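PDB 1P35: early 35 kDa protein from Autographa californica nucleopolyhedrovirus, which inhibits host caspases to block the apoptosis triggered by viral infection, and also suppresses the antiviral RNA interference response of the insect host. Local coordinates for residues 73-82 / 259-269; 10-18 / 58-67. All blocks are in the same frame, centred on the assembly; numbering follows the deposited sequence.

Interaction 1. Residues 73-82 / 259-269; sequences QFDQLERDYS and YNWKIFCNGFI
Arg79 grips strand 259-271 twice, once with its backbone and once with a guanidinium folded back onto the same strand. Arg79 N donates to Lys262 O (2.7 Å) and Arg79 O accepts from Lys262 N (3.0 Å), a single antiparallel, hydrogen-bonded bridge. A bend at chi3 (-54°) swings the side chain onto the carbonyl of Asn260, where NE of Arg79 meets O of Asn260 at 2.7 Å, the oxygen lying in the guanidinium plane; NH2 adds a weak bond to the same oxygen. Lys262 CB lies over one face of the group, toward its rim, while the fully extended lysine carries its ammonium on to Tyr242 OH. A water joining Arg79 NH1 to Lys262 NZ probably eases their like charges.

One residue earlier, Glu78 stretches out along the strand, so that its OE2 accepts from Cys265 N (3.1 Å) on the anti side, 25° out of the carboxylate plane. Beyond the bridge lies an aromatic cluster. Tyr81 turns its edge to the face of Trp261, the planes 88° apart, and receives Tyr259 CD1 over its own ring centre, 3.8 Å from Tyr81 CG. Trp261 NE1 is hydrogen-bonded to Thr249 OG1, and its indole stacks with Phe247. Nearer the helix, Ile269 CD1 sits over the middle of the Phe74 ring, 3.6 Å from Phe74 CZ, in a CH-pi contact, and Leu77 CD1 meets the same methyl tip to tip.

Strand 259-271 pairs with strand 238-249 and, past the corner at Gly267, also with 276-282. Bridge, Glu78 bond and aromatic cluster hold to it the limb of the P35 reactive-site loop that runs from helix 62-74 toward the caspase cleavage site.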
loop_
_atom_site.group_PDB
_atom_site.type_symbol
_atom_site.label_atom_id
_atom_site.label_comp_id
_atom_site.label_asym_id
_atom_site.label_seq_id
_atom_site.Cartn_x
_atom_site.Cartn_y
_atom_site.Cartn_z
ATOM N N GLN A 73 -4.164 -16.719 -0.299
ATOM C CA GLN A 73 -4.574 -18.097 -0.084
ATOM C C GLN A 73 -4.925 -18.699 -1.456
ATOM O O GLN A 73 -4.665 -19.880 -1.706
ATOM C CB GLN A 73 -5.774 -18.189 0.833
ATOM C CG GLN A 73 -5.527 -17.840 2.278
ATOM C CD GLN A 73 -4.489 -18.758 2.925
ATOM O OE1 GLN A 73 -4.537 -20.008 2.797
ATOM N NE2 GLN A 73 -3.552 -18.148 3.646
ATOM N N PHE A 74 -5.482 -17.871 -2.347
ATOM C CA PHE A 74 -5.871 -18.332 -3.661
ATOM C C PHE A 74 -4.728 -18.402 -4.664
ATOM O O PHE A 74 -4.763 -19.220 -5.617
ATOM C CB PHE A 74 -7.045 -17.480 -4.211
ATOM C CG PHE A 74 -8.361 -17.761 -3.513
ATOM C CD1 PHE A 74 -8.651 -17.199 -2.260
ATOM C CD2 PHE A 74 -9.240 -18.739 -4.035
ATOM C CE1 PHE A 74 -9.780 -17.615 -1.522
ATOM C CE2 PHE A 74 -10.360 -19.160 -3.331
ATOM C CZ PHE A 74 -10.646 -18.607 -2.052
ATOM N N ASP A 75 -3.731 -17.537 -4.481
ATOM C CA ASP A 75 -2.581 -17.543 -5.371
ATOM C C ASP A 75 -1.942 -18.902 -5.313
ATOM O O ASP A 75 -1.460 -19.407 -6.320
ATOM C CB ASP A 75 -1.558 -16.488 -4.990
ATOM C CG ASP A 75 -1.929 -15.122 -5.493
ATOM O OD1 ASP A 75 -2.976 -14.985 -6.161
ATOM O OD2 ASP A 75 -1.170 -14.172 -5.218
ATOM N N GLN A 76 -1.968 -19.491 -4.125
ATOM C CA GLN A 76 -1.412 -20.806 -3.891
ATOM C C GLN A 76 -2.125 -21.889 -4.694
ATOM O O GLN A 76 -1.673 -23.028 -4.746
ATOM C CB GLN A 76 -1.502 -21.152 -2.401
ATOM C CG GLN A 76 -0.456 -20.434 -1.517
ATOM C CD GLN A 76 -0.649 -20.718 -0.027
ATOM O OE1 GLN A 76 -0.776 -21.874 0.395
ATOM N NE2 GLN A 76 -0.658 -19.663 0.778
ATOM N N LEU A 77 -3.245 -21.557 -5.319
ATOM C CA LEU A 77 -3.952 -22.575 -6.055
ATOM C C LEU A 77 -3.641 -22.430 -7.530
ATOM O O LEU A 77 -3.782 -23.377 -8.303
ATOM C CB LEU A 77 -5.467 -22.439 -5.828
ATOM C CG LEU A 77 -6.030 -22.558 -4.423
ATOM C CD1 LEU A 77 -7.538 -22.428 -4.516
ATOM C CD2 LEU A 77 -5.632 -23.881 -3.778
ATOM N N GLU A 78 -3.200 -21.231 -7.897
ATOM C CA GLU A 78 -2.915 -20.874 -9.270
ATOM C C GLU A 78 -1.532 -21.178 -9.822
ATOM O O GLU A 78 -0.599 -21.434 -9.080
ATOM C CB GLU A 78 -3.242 -19.390 -9.465
ATOM C CG GLU A 78 -4.727 -19.111 -9.113
ATOM C CD GLU A 78 -5.138 -17.656 -9.255
ATOM O OE1 GLU A 78 -4.236 -16.797 -9.461
ATOM O OE2 GLU A 78 -6.362 -17.389 -9.133
ATOM N N ARG A 79 -1.463 -21.191 -11.150
ATOM C CA ARG A 79 -0.251 -21.430 -11.913
ATOM C C ARG A 79 -0.395 -20.426 -13.056
ATOM O O ARG A 79 -1.067 -20.660 -14.090
ATOM C CB ARG A 79 -0.195 -22.892 -12.415
ATOM C CG ARG A 79 0.059 -24.007 -11.308
ATOM C CD ARG A 79 0.349 -25.397 -11.931
ATOM N NE ARG A 79 -0.707 -25.802 -12.881
ATOM C CZ ARG A 79 -1.677 -26.675 -12.622
ATOM N NH1 ARG A 79 -1.749 -27.266 -11.439
ATOM N NH2 ARG A 79 -2.583 -26.949 -13.551
ATOM N N ASP A 80 0.181 -19.256 -12.827
ATOM C CA ASP A 80 0.113 -18.189 -13.805
ATOM C C ASP A 80 1.523 -17.994 -14.290
ATOM O O ASP A 80 2.346 -17.434 -13.575
ATOM C CB ASP A 80 -0.360 -16.909 -13.145
ATOM C CG ASP A 80 -0.619 -15.818 -14.139
ATOM O OD1 ASP A 80 0.138 -15.730 -15.104
ATOM O OD2 ASP A 80 -1.576 -15.033 -13.933
ATOM N N TYR A 81 1.789 -18.439 -15.512
ATOM C CA TYR A 81 3.119 -18.348 -16.091
ATOM C C TYR A 81 3.337 -17.092 -16.943
ATOM O O TYR A 81 4.002 -17.157 -17.976
ATOM C CB TYR A 81 3.403 -19.581 -16.951
ATOM C CG TYR A 81 3.225 -20.933 -16.283
ATOM C CD1 TYR A 81 4.194 -21.426 -15.410
ATOM C CD2 TYR A 81 2.066 -21.714 -16.502
ATOM C CE1 TYR A 81 4.034 -22.642 -14.761
ATOM C CE2 TYR A 81 1.903 -22.927 -15.859
ATOM C CZ TYR A 81 2.900 -23.383 -14.983
ATOM O OH TYR A 81 2.768 -24.574 -14.325
ATOM N N SER A 82 2.787 -15.956 -16.525
ATOM C CA SER A 82 2.963 -14.718 -17.279
ATOM C C SER A 82 3.395 -13.553 -16.382
ATOM O O SER A 82 2.750 -13.281 -15.348
ATOM C CB SER A 82 1.652 -14.349 -17.954
ATOM O OG SER A 82 0.642 -14.194 -16.967
ATOM N N TYR A 259 3.016 -25.999 -20.680
ATOM C CA TYR A 259 2.667 -25.255 -19.465
ATOM C C TYR A 259 1.176 -25.464 -19.129
ATOM O O TYR A 259 0.300 -25.204 -19.973
ATOM C CB TYR A 259 2.886 -23.766 -19.695
ATOM C CG TYR A 259 4.316 -23.327 -19.829
ATOM C CD1 TYR A 259 5.136 -23.207 -18.700
ATOM C CD2 TYR A 259 4.842 -22.970 -21.072
ATOM C CE1 TYR A 259 6.456 -22.724 -18.805
ATOM C CE2 TYR A 259 6.160 -22.488 -21.193
ATOM C CZ TYR A 259 6.961 -22.361 -20.055
ATOM O OH TYR A 259 8.240 -21.835 -20.155
ATOM N N ASN A 260 0.881 -25.926 -17.916
ATOM C CA ASN A 260 -0.511 -26.123 -17.512
ATOM C C ASN A 260 -0.997 -24.968 -16.636
ATOM O O ASN A 260 -0.846 -24.956 -15.409
ATOM C CB ASN A 260 -0.673 -27.458 -16.787
ATOM C CG ASN A 260 -0.192 -28.627 -17.636
ATOM O OD1 ASN A 260 -0.742 -28.904 -18.715
ATOM N ND2 ASN A 260 0.853 -29.300 -17.169
ATOM N N TRP A 261 -1.596 -23.985 -17.285
ATOM C CA TRP A 261 -2.080 -22.835 -16.563
ATOM C C TRP A 261 -3.285 -23.161 -15.673
ATOM O O TRP A 261 -4.117 -24.012 -15.990
ATOM C CB TRP A 261 -2.456 -21.747 -17.544
ATOM C CG TRP A 261 -1.352 -21.215 -18.404
ATOM C CD1 TRP A 261 -0.689 -21.878 -19.415
ATOM C CD2 TRP A 261 -0.914 -19.849 -18.474
ATOM N NE1 TRP A 261 0.110 -21.007 -20.109
ATOM C CE2 TRP A 261 -0.007 -19.756 -19.561
ATOM C CE3 TRP A 261 -1.206 -18.691 -17.730
ATOM C CZ2 TRP A 261 0.607 -18.554 -19.926
ATOM C CZ3 TRP A 261 -0.586 -17.474 -18.101
ATOM C CH2 TRP A 261 0.307 -17.428 -19.196
ATOM N N LYS A 262 -3.342 -22.516 -14.520
ATOM C CA LYS A 262 -4.470 -22.675 -13.642
ATOM C C LYS A 262 -4.674 -21.292 -13.046
ATOM O O LYS A 262 -3.931 -20.866 -12.141
ATOM C CB LYS A 262 -4.193 -23.742 -12.580
ATOM C CG LYS A 262 -5.430 -24.059 -11.709
ATOM C CD LYS A 262 -5.108 -25.159 -10.676
ATOM C CE LYS A 262 -6.265 -25.498 -9.812
ATOM N NZ LYS A 262 -5.881 -26.540 -8.796
ATOM N N ILE A 263 -5.665 -20.580 -13.588
ATOM C CA ILE A 263 -5.989 -19.224 -13.140
ATOM C C ILE A 263 -7.464 -19.007 -12.766
ATOM O O ILE A 263 -8.285 -19.922 -12.870
ATOM C CB ILE A 263 -5.564 -18.156 -14.211
ATOM C CG1 ILE A 263 -6.202 -18.457 -15.552
ATOM C CG2 ILE A 263 -4.048 -18.188 -14.364
ATOM C CD1 ILE A 263 -6.005 -17.347 -16.596
ATOM N N PHE A 264 -7.770 -17.766 -12.376
ATOM C CA PHE A 264 -9.101 -17.306 -11.919
ATOM C C PHE A 264 -9.770 -18.253 -10.989
ATOM O O PHE A 264 -10.918 -18.636 -11.215
ATOM C CB PHE A 264 -10.055 -17.037 -13.064
ATOM C CG PHE A 264 -9.469 -16.260 -14.182
ATOM C CD1 PHE A 264 -8.586 -15.217 -13.944
ATOM C CD2 PHE A 264 -9.901 -16.480 -15.475
ATOM C CE1 PHE A 264 -8.160 -14.407 -14.977
ATOM C CE2 PHE A 264 -9.483 -15.678 -16.514
ATOM C CZ PHE A 264 -8.609 -14.632 -16.268
ATOM N N CYS A 265 -9.046 -18.691 -9.965
ATOM C CA CYS A 265 -9.646 -19.560 -8.988
ATOM C C CYS A 265 -10.538 -18.743 -8.047
ATOM O O CYS A 265 -10.080 -17.776 -7.388
ATOM C CB CYS A 265 -8.568 -20.293 -8.152
ATOM S SG CYS A 265 -7.462 -21.352 -9.149
ATOM N N ASN A 266 -11.792 -19.175 -7.965
ATOM C CA ASN A 266 -12.810 -18.545 -7.142
ATOM C C ASN A 266 -13.506 -19.607 -6.270
ATOM O O ASN A 266 -13.786 -20.742 -6.707
ATOM C CB ASN A 266 -13.811 -17.834 -8.048
ATOM C CG ASN A 266 -13.201 -16.628 -8.735
ATOM O OD1 ASN A 266 -13.061 -15.546 -8.113
ATOM N ND2 ASN A 266 -12.789 -16.802 -10.001
ATOM N N GLY A 267 -13.802 -19.226 -5.045
ATOM C CA GLY A 267 -14.434 -20.163 -4.139
ATOM C C GLY A 267 -14.170 -19.901 -2.674
ATOM O O GLY A 267 -14.107 -18.756 -2.235
ATOM N N PHE A 268 -14.005 -20.996 -1.941
ATOM C CA PHE A 268 -13.830 -21.002 -0.509
ATOM C C PHE A 268 -12.598 -21.825 -0.095
ATOM O O PHE A 268 -12.405 -22.986 -0.543
ATOM C CB PHE A 268 -15.086 -21.643 0.145
ATOM C CG PHE A 268 -16.353 -20.913 -0.124
ATOM C CD1 PHE A 268 -16.916 -20.913 -1.396
ATOM C CD2 PHE A 268 -16.943 -20.132 0.879
ATOM C CE1 PHE A 268 -18.066 -20.116 -1.687
ATOM C CE2 PHE A 268 -18.075 -19.343 0.615
ATOM C CZ PHE A 268 -18.647 -19.328 -0.692
ATOM N N ILE A 269 -11.762 -21.224 0.743
ATOM C CA ILE A 269 -10.589 -21.903 1.270
ATOM C C ILE A 269 -10.780 -21.841 2.770
ATOM O O ILE A 269 -10.906 -20.739 3.342
ATOM C CB ILE A 269 -9.278 -21.210 0.867
ATOM C CG1 ILE A 269 -8.937 -21.558 -0.589
ATOM C CG2 ILE A 269 -8.132 -21.649 1.814
ATOM C CD1 ILE A 269 -7.815 -20.683 -1.227
HETATM O O HOH W 1 -5.842 -15.558 -11.609
HETATM O O HOH W 2 -8.053 -15.906 -8.102
HETATM O O HOH W 3 -4.194 -28.759 -10.333
#

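Interaction 2. Residues 10-18 / 58-67; sequences VSQTIIRDC and KNNNLRDRIK. With PO4 (phosphate ion), chain E; PO4 (phosphate ion), chain D; EDO (1,2-ethanediol), chain G.
Ile14 and Ile66 form the tight part of this contact, with Ile14 CG2 only 3.4 Å from Ile66 CG2, closer than methyls usually pack. The other methyl of Ile66, CD1, rests against Arg16 CB at 3.7 Å. Toward Gln12, Ile14 CD1 stands over the centre of the Arg63 guanidinium, 3.6 Å from Arg63 CZ, its side chain crossing that of the arginine at about a right angle. The straight Arg63 chain carries the group out to Ile14, and a turn at chi4 (-68°) lays its face against the methyl. A water accepting from Arg63 NH2 and donating to Gln12 O continues this link to the strand.

No hydrogen bond joins the two segments directly; around Arg16 the contact is less close-packed and is filled out by small molecules, probably from the crystallisation liquor. Leu62 CD2 lies over one guanidinium face of Arg16, 3.7 Å from Arg16 CZ. Arg16 NH1 donates to an ethanediol oxygen and to a phosphate. Arg16 NH2 and Lys58 NZ share another oxygen of that phosphate, with NZ of Lys58 at 2.8 Å from phosphate O1; both residues also form salt bridges with Glu26. Arg65 binds a second phosphate through NE and NH2, and its NH1 reaches Asn59 OD1 (3.1 Å), which also caps Asn61 N.

The turn before the helix packs against Tyr81 and Asp80 of the second subunit. The first turns of helix 62-74 cross strand 10-18 at 87°, the segment axes approaching to 8.4 Å, and the strand itself lies between strand 24-33, antiparallel, and strand 191-199, parallel.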
loop_
_atom_site.group_PDB
_atom_site.type_symbol
_atom_site.label_atom_id
_atom_site.label_comp_id
_atom_site.label_asym_id
_atom_site.label_seq_id
_atom_site.Cartn_x
_atom_site.Cartn_y
_atom_site.Cartn_z
ATOM N N VAL A 10 -21.873 -1.000 -8.502
ATOM C CA VAL A 10 -20.873 -1.259 -7.491
ATOM C C VAL A 10 -19.904 -2.322 -7.937
ATOM O O VAL A 10 -20.202 -3.066 -8.846
ATOM C CB VAL A 10 -21.554 -1.776 -6.144
ATOM C CG1 VAL A 10 -22.388 -3.054 -6.389
ATOM C CG2 VAL A 10 -20.496 -2.094 -5.114
ATOM N N SER A 11 -18.742 -2.373 -7.275
ATOM C CA SER A 11 -17.726 -3.416 -7.494
ATOM C C SER A 11 -16.745 -3.449 -6.336
ATOM O O SER A 11 -16.845 -2.661 -5.389
ATOM C CB SER A 11 -16.934 -3.218 -8.811
ATOM O OG SER A 11 -16.044 -2.110 -8.784
ATOM N N GLN A 12 -15.821 -4.396 -6.383
ATOM C CA GLN A 12 -14.777 -4.477 -5.382
ATOM C C GLN A 12 -15.226 -4.405 -3.905
ATOM O O GLN A 12 -14.745 -3.555 -3.130
ATOM C CB GLN A 12 -13.750 -3.364 -5.634
ATOM C CG GLN A 12 -13.170 -3.289 -7.051
ATOM C CD GLN A 12 -12.436 -1.962 -7.273
ATOM O OE1 GLN A 12 -11.297 -1.761 -6.813
ATOM N NE2 GLN A 12 -13.124 -1.025 -7.932
ATOM N N THR A 13 -16.097 -5.330 -3.513
ATOM C CA THR A 13 -16.576 -5.407 -2.156
ATOM C C THR A 13 -15.590 -6.265 -1.345
ATOM O O THR A 13 -15.183 -7.350 -1.765
ATOM C CB THR A 13 -18.030 -5.994 -2.128
ATOM O OG1 THR A 13 -18.903 -5.122 -2.871
ATOM C CG2 THR A 13 -18.559 -6.086 -0.715
ATOM N N ILE A 14 -15.194 -5.741 -0.193
ATOM C CA ILE A 14 -14.268 -6.411 0.715
ATOM C C ILE A 14 -14.939 -6.504 2.080
ATOM O O ILE A 14 -15.418 -5.506 2.607
ATOM C CB ILE A 14 -12.969 -5.602 0.814
ATOM C CG1 ILE A 14 -12.425 -5.380 -0.612
ATOM C CG2 ILE A 14 -11.931 -6.358 1.605
ATOM C CD1 ILE A 14 -11.134 -4.588 -0.666
ATOM N N ILE A 15 -14.902 -7.697 2.673
ATOM C CA ILE A 15 -15.573 -7.973 3.907
ATOM C C ILE A 15 -14.706 -8.713 4.866
ATOM O O ILE A 15 -13.927 -9.569 4.460
ATOM C CB ILE A 15 -16.787 -8.891 3.644
ATOM C CG1 ILE A 15 -17.792 -8.189 2.736
ATOM C CG2 ILE A 15 -17.375 -9.416 4.969
ATOM C CD1 ILE A 15 -18.919 -9.176 2.255
ATOM N N ARG A 16 -14.860 -8.380 6.151
ATOM C CA ARG A 16 -14.149 -9.095 7.202
ATOM C C ARG A 16 -15.124 -9.152 8.365
ATOM O O ARG A 16 -15.810 -8.164 8.677
ATOM C CB ARG A 16 -12.874 -8.376 7.654
ATOM C CG ARG A 16 -11.984 -9.304 8.448
ATOM C CD ARG A 16 -10.785 -8.606 9.157
ATOM N NE ARG A 16 -11.285 -7.715 10.191
ATOM C CZ ARG A 16 -10.542 -6.924 10.954
ATOM N NH1 ARG A 16 -9.219 -6.894 10.811
ATOM N NH2 ARG A 16 -11.138 -6.177 11.881
ATOM N N ASP A 17 -15.211 -10.318 8.999
ATOM C CA ASP A 17 -16.105 -10.487 10.131
ATOM C C ASP A 17 -15.349 -11.406 11.085
ATOM O O ASP A 17 -15.044 -12.534 10.736
ATOM C CB ASP A 17 -17.425 -11.095 9.671
ATOM C CG ASP A 17 -18.442 -11.217 10.792
ATOM O OD1 ASP A 17 -18.160 -11.967 11.744
ATOM O OD2 ASP A 17 -19.520 -10.579 10.712
ATOM N N CYS A 18 -15.055 -10.892 12.283
ATOM C CA CYS A 18 -14.277 -11.617 13.274
ATOM C C CYS A 18 -14.954 -11.635 14.661
ATOM O O CYS A 18 -15.742 -10.745 14.984
ATOM C CB CYS A 18 -12.880 -10.955 13.399
ATOM S SG CYS A 18 -11.851 -10.799 11.885
ATOM N N LYS A 58 -11.506 1.659 11.803
ATOM C CA LYS A 58 -10.363 0.805 11.521
ATOM C C LYS A 58 -9.275 1.665 10.936
ATOM O O LYS A 58 -9.541 2.782 10.475
ATOM C CB LYS A 58 -10.744 -0.314 10.531
ATOM C CG LYS A 58 -12.039 -1.003 10.878
ATOM C CD LYS A 58 -12.101 -1.542 12.321
ATOM C CE LYS A 58 -11.025 -2.552 12.618
ATOM N NZ LYS A 58 -11.180 -3.028 14.021
ATOM N N ASN A 59 -8.058 1.126 10.924
ATOM C CA ASN A 59 -6.902 1.854 10.394
ATOM C C ASN A 59 -7.043 1.950 8.879
ATOM O O ASN A 59 -7.744 1.136 8.275
ATOM C CB ASN A 59 -5.603 1.144 10.832
ATOM C CG ASN A 59 -5.309 -0.140 10.046
ATOM O OD1 ASN A 59 -4.928 -0.083 8.883
ATOM N ND2 ASN A 59 -5.446 -1.281 10.694
ATOM N N ASN A 60 -6.387 2.939 8.271
ATOM C CA ASN A 60 -6.544 3.185 6.846
ATOM C C ASN A 60 -6.055 2.067 5.923
ATOM O O ASN A 60 -6.298 2.090 4.750
ATOM C CB ASN A 60 -5.865 4.538 6.438
ATOM C CG ASN A 60 -6.411 5.749 7.218
ATOM O OD1 ASN A 60 -7.612 5.861 7.454
ATOM N ND2 ASN A 60 -5.527 6.664 7.598
ATOM N N ASN A 61 -5.355 1.091 6.461
ATOM C CA ASN A 61 -4.858 0.049 5.609
ATOM C C ASN A 61 -5.538 -1.257 5.659
ATOM O O ASN A 61 -5.167 -2.150 4.875
ATOM C CB ASN A 61 -3.391 -0.205 5.857
ATOM C CG ASN A 61 -2.577 0.650 5.022
ATOM O OD1 ASN A 61 -3.113 1.250 4.087
ATOM N ND2 ASN A 61 -1.270 0.719 5.301
ATOM N N LEU A 62 -6.518 -1.381 6.556
ATOM C CA LEU A 62 -7.226 -2.651 6.702
ATOM C C LEU A 62 -7.769 -3.251 5.396
ATOM O O LEU A 62 -7.684 -4.471 5.156
ATOM C CB LEU A 62 -8.370 -2.509 7.677
ATOM C CG LEU A 62 -8.962 -3.885 8.021
ATOM C CD1 LEU A 62 -7.817 -4.792 8.477
ATOM C CD2 LEU A 62 -10.001 -3.764 9.149
ATOM N N ARG A 63 -8.330 -2.370 4.578
ATOM C CA ARG A 63 -8.920 -2.721 3.330
ATOM C C ARG A 63 -7.985 -3.588 2.481
ATOM O O ARG A 63 -8.357 -4.665 2.032
ATOM C CB ARG A 63 -9.258 -1.447 2.542
ATOM C CG ARG A 63 -9.604 -1.806 1.074
ATOM C CD ARG A 63 -9.769 -0.618 0.126
ATOM N NE ARG A 63 -10.281 -0.991 -1.208
ATOM C CZ ARG A 63 -9.626 -1.704 -2.130
ATOM N NH1 ARG A 63 -8.400 -2.149 -1.896
ATOM N NH2 ARG A 63 -10.211 -1.990 -3.296
ATOM N N ASP A 64 -6.770 -3.091 2.257
ATOM C CA ASP A 64 -5.794 -3.789 1.441
ATOM C C ASP A 64 -5.219 -5.011 2.150
ATOM O O ASP A 64 -4.767 -5.945 1.495
ATOM C CB ASP A 64 -4.647 -2.845 1.005
ATOM C CG ASP A 64 -5.068 -1.850 -0.085
ATOM O OD1 ASP A 64 -6.022 -2.142 -0.833
ATOM O OD2 ASP A 64 -4.420 -0.798 -0.224
ATOM N N ARG A 65 -5.221 -5.014 3.478
ATOM C CA ARG A 65 -4.693 -6.173 4.177
ATOM C C ARG A 65 -5.705 -7.318 4.079
ATOM O O ARG A 65 -5.310 -8.468 3.998
ATOM C CB ARG A 65 -4.369 -5.899 5.670
ATOM C CG ARG A 65 -3.178 -4.989 5.922
ATOM C CD ARG A 65 -2.560 -5.239 7.325
ATOM N NE ARG A 65 -3.486 -4.976 8.414
ATOM C CZ ARG A 65 -3.976 -3.773 8.700
ATOM N NH1 ARG A 65 -3.622 -2.732 7.975
ATOM N NH2 ARG A 65 -4.820 -3.612 9.702
ATOM N N ILE A 66 -7.003 -7.009 4.102
ATOM C CA ILE A 66 -8.013 -8.064 3.986
ATOM C C ILE A 66 -7.818 -8.686 2.585
ATOM O O ILE A 66 -7.569 -9.859 2.428
ATOM C CB ILE A 66 -9.436 -7.479 4.084
ATOM C CG1 ILE A 66 -9.664 -6.917 5.505
ATOM C CG2 ILE A 66 -10.481 -8.578 3.781
ATOM C CD1 ILE A 66 -10.897 -6.092 5.594
ATOM N N LYS A 67 -7.876 -7.839 1.581
ATOM C CA LYS A 67 -7.740 -8.268 0.229
ATOM C C LYS A 67 -6.426 -9.035 -0.035
ATOM O O LYS A 67 -6.405 -10.017 -0.774
ATOM C CB LYS A 67 -7.892 -7.048 -0.693
ATOM C CG LYS A 67 -7.834 -7.377 -2.141
ATOM C CD LYS A 67 -8.159 -6.188 -3.060
ATOM C CE LYS A 67 -7.901 -6.621 -4.499
ATOM N NZ LYS A 67 -8.392 -8.057 -4.642
HETATM P P PO4 E . -4.584 -7.243 11.272
HETATM O O1 PO4 E . -5.506 -6.045 11.446
HETATM O O2 PO4 E . -5.391 -8.526 11.341
HETATM O O3 PO4 E . -3.882 -7.202 9.926
HETATM O O4 PO4 E . -3.536 -7.154 12.376
HETATM P P PO4 D . -7.815 -4.955 13.956
HETATM O O1 PO4 D . -9.282 -5.105 14.339
HETATM O O2 PO4 D . -7.205 -3.862 14.812
HETATM O O3 PO4 D . -7.064 -6.260 14.187
HETATM O O4 PO4 D . -7.748 -4.616 12.492
HETATM C C1 EDO G . -6.643 -8.773 7.603
HETATM O O1 EDO G . -5.245 -8.775 8.004
HETATM C C2 EDO G . -7.459 -9.711 8.438
HETATM O O2 EDO G . -7.521 -9.202 9.745
HETATM O O HOH W 4 -12.836 -1.441 -2.451
#

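How the interactions relate
From the N terminus, interaction 2 comes first: strand 10-18 is met again by 58-67 after an excursion that is rich in strands and holds no helix. Interaction 1 opens only after that loop has closed, so the two follow in series and neither nests nor crosses. Helix 62-74 joins them, starting on strand 10-21 and ending beside strand 259-271, where residues 73-82 begin a much longer loop that closes at 259-269. Their centres are 22 Å apart and they do not touch within the chain. In the dimer, however, residues 75-82 of the second subunit reach residues 59-65, bringing one copy's interaction 1 against the other's interaction 2.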